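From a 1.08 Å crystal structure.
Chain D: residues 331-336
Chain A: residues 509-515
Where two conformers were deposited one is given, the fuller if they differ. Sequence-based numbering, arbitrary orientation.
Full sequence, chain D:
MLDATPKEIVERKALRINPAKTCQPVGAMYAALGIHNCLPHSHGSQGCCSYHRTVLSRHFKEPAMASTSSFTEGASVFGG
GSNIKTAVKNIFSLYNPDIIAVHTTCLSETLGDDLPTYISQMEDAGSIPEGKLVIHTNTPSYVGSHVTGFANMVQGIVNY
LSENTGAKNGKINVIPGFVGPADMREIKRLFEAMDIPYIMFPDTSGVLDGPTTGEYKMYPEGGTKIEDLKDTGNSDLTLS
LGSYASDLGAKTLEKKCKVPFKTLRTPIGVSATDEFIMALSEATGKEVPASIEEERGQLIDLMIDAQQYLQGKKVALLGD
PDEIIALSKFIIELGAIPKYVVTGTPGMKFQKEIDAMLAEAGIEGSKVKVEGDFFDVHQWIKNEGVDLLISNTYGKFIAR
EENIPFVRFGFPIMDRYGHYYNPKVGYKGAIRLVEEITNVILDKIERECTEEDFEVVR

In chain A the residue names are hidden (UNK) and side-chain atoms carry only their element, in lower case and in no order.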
# COMPACT_ATOMS: atom_id res chain seq x y z
N ILE D 331 -8.11 -15.42 7.16
CA ILE D 331 -7.00 -15.20 8.09
C ILE D 331 -6.46 -16.55 8.59
O ILE D 331 -5.25 -16.80 8.62
CB ILE D 331 -7.44 -14.26 9.25
CG1 ILE D 331 -7.62 -12.80 8.75
CG2 ILE D 331 -6.52 -14.35 10.47
CD1 ILE D 331 -6.47 -12.13 7.97
N ILE D 332 -7.37 -17.45 9.00
CA ILE D 332 -6.98 -18.79 9.43
C ILE D 332 -6.29 -19.54 8.27
O ILE D 332 -5.25 -20.19 8.46
CB ILE D 332 -8.18 -19.58 9.99
CG1 ILE D 332 -8.67 -18.90 11.27
CG2 ILE D 332 -7.81 -21.04 10.21
CD1 ILE D 332 -9.98 -19.45 11.80
N GLU D 333 -6.87 -19.47 7.08
CA GLU D 333 -6.28 -20.12 5.91
C GLU D 333 -4.88 -19.64 5.59
O GLU D 333 -4.08 -20.40 5.05
CB GLU D 333 -7.19 -19.92 4.69
CG GLU D 333 -8.52 -20.66 4.81
CD GLU D 333 -9.53 -20.30 3.73
OE1 GLU D 333 -9.51 -19.17 3.21
OE2 GLU D 333 -10.39 -21.18 3.47
N LEU D 334 -4.59 -18.38 5.93
CA LEU D 334 -3.27 -17.80 5.71
C LEU D 334 -2.25 -18.25 6.73
O LEU D 334 -1.06 -17.96 6.57
CB LEU D 334 -3.38 -16.29 5.72
CG LEU D 334 -4.07 -15.69 4.51
CD1 LEU D 334 -4.44 -14.25 4.73
CD2 LEU D 334 -3.25 -15.83 3.23
N GLY D 335 -2.70 -18.91 7.80
CA GLY D 335 -1.85 -19.30 8.92
C GLY D 335 -1.80 -18.30 10.04
O GLY D 335 -1.02 -18.48 10.97
N ALA D 336 -2.61 -17.25 9.96
CA ALA D 336 -2.69 -16.22 10.97
C ALA D 336 -3.83 -16.48 11.92
O ALA D 336 -4.56 -17.48 11.82
CB ALA D 336 -2.74 -14.87 10.30
N UNK A 509 2.30 -24.33 7.54
CA UNK A 509 1.54 -23.37 6.72
C UNK A 509 0.31 -24.06 6.12
O UNK A 509 0.43 -25.07 5.43
c UNK A 509 2.47 -22.84 5.61
c UNK A 509 1.74 -22.02 4.58
o UNK A 509 3.47 -21.99 6.21
N UNK A 510 -0.90 -23.52 6.34
CA UNK A 510 -2.10 -24.26 5.90
C UNK A 510 -2.20 -24.48 4.41
O UNK A 510 -2.81 -25.48 4.00
c UNK A 510 -3.24 -23.41 6.46
c UNK A 510 -2.65 -22.77 7.68
c UNK A 510 -1.24 -22.44 7.27
N UNK A 511 -1.68 -23.56 3.60
CA UNK A 511 -1.91 -23.65 2.16
C UNK A 511 -1.37 -24.92 1.52
O UNK A 511 -1.81 -25.30 0.44
c UNK A 511 -1.36 -22.42 1.45
N UNK A 512 -0.39 -25.58 2.17
CA UNK A 512 0.11 -26.81 1.61
C UNK A 512 -1.00 -27.84 1.38
O UNK A 512 -0.87 -28.67 0.48
c UNK A 512 5.60 -25.46 0.12
c UNK A 512 1.19 -27.44 2.49
c UNK A 512 2.98 -26.15 3.76
c UNK A 512 2.47 -26.68 2.63
n UNK A 512 4.17 -25.54 3.51
c UNK A 512 3.39 -26.34 1.58
c UNK A 512 4.55 -26.17 -0.51
c UNK A 512 3.46 -26.63 0.22
c UNK A 512 4.47 -25.65 2.18
c UNK A 512 5.56 -25.20 1.45
N UNK A 513 -2.04 -27.79 2.19
CA UNK A 513 -3.13 -28.76 2.14
C UNK A 513 -4.27 -28.28 1.27
O UNK A 513 -5.30 -28.97 1.17
n UNK A 513 -2.84 -31.31 7.94
c UNK A 513 -2.60 -29.72 4.43
c UNK A 513 -3.17 -30.05 5.81
c UNK A 513 -3.65 -29.07 3.53
c UNK A 513 -2.19 -30.84 6.67
N UNK A 514 -4.14 -27.12 0.63
CA UNK A 514 -5.20 -26.49 -0.15
C UNK A 514 -4.90 -26.49 -1.63
O UNK A 514 -5.65 -25.90 -2.41
c UNK A 514 -5.42 -25.07 0.31
s UNK A 514 -5.81 -23.19 2.22
c UNK A 514 -5.95 -23.39 3.96
c UNK A 514 -5.83 -24.93 1.75
N UNK A 515 -3.82 -27.15 -2.04
CA UNK A 515 -3.36 -27.04 -3.42
C UNK A 515 -4.36 -27.64 -4.42
O UNK A 515 -4.56 -27.07 -5.49
c UNK A 515 0.44 -27.39 -2.66
c UNK A 515 -1.97 -27.68 -3.53
c UNK A 515 -0.95 -26.81 -2.79
c UNK A 515 -1.56 -27.89 -4.97
O HOH W 1 -1.47 -20.85 4.36

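Position 509 of chain A carries three side-chain atoms: a carbon at the branch point bearing one oxygen and one further carbon. A beta-branched hydroxyl side chain of this size is threonine. Thr A509 has chi1 at -70° (m), and the side chain's nearest approach to the chain D stretch is 5.3 Å, from CG2 of Thr A509 to Leu D334 O, although its CA lies 5.7 Å from the CA of Gly D335.

At position 510, three carbons close a ring onto the backbone nitrogen, and this ring packs on the carbonyl oxygens of Ile D332 and Glu D333 and on Gly D335 CA; the closure identifies proline. In Pro A510, puckered C-gamma exo, CB is 3.4 Å from Glu D333 O, CG 3.7 Å from Ile D332 O, and CD 3.6 Å from Gly D335 CA.

Position 511 has a single side-chain carbon, so it is alanine. Its CB points sideways, and the residue contributes through its backbone. Ala A511 N lies 4.2 Å from Glu D333 O, too far for a direct hydrogen bond, but water 1 bridges the gap: it accepts from Ala A511 N at 2.8 Å and donates to Glu D333 O at 2.7 Å.

Position 512 shows one carbon leading into fused five- and six-membered rings containing eight carbons and one nitrogen, an indole; the residue is tryptophan. The side chain of Trp A512 is out of reach of the chain D stretch.

Four carbons in a row ending in nitrogen mark position 513 as lysine. The extended chain of Lys A513, with chi2 to chi4 all t, makes no contact here and is exposed.

Position 514 is unbranched: two carbons, a sulfur and a terminal carbon that reaches Glu D333, hence methionine. With chi1 m and chi2 and chi3 t, Met A514 places CE 3.7 Å from Glu D333 O and 3.8 Å from Glu D333 CB.

Position 515 has four carbons, forked at the first with one arm two carbons long, which is isoleucine. Ile A515 is out of reach.

The contact is a small packing of nonpolar groups against a helix end, burying 190 Å² with no direct hydrogen bond across it. Gly D335 has positive phi (93°), and its Schellman turn is closed by Gly D335 N to Ile D332 O (2.9 Å) and Ala D336 N to Ile D331 O (3.0 Å). Glycine is already required by these backbone angles, and an ideal CB would also lie only 3.2 Å from Pro A510 CD. The bare CA thus admits the proline ring, while Met A514 covers Glu D333 and water 1 supplies the polar link.

Chain A, residues 509-515: TPAWKMI
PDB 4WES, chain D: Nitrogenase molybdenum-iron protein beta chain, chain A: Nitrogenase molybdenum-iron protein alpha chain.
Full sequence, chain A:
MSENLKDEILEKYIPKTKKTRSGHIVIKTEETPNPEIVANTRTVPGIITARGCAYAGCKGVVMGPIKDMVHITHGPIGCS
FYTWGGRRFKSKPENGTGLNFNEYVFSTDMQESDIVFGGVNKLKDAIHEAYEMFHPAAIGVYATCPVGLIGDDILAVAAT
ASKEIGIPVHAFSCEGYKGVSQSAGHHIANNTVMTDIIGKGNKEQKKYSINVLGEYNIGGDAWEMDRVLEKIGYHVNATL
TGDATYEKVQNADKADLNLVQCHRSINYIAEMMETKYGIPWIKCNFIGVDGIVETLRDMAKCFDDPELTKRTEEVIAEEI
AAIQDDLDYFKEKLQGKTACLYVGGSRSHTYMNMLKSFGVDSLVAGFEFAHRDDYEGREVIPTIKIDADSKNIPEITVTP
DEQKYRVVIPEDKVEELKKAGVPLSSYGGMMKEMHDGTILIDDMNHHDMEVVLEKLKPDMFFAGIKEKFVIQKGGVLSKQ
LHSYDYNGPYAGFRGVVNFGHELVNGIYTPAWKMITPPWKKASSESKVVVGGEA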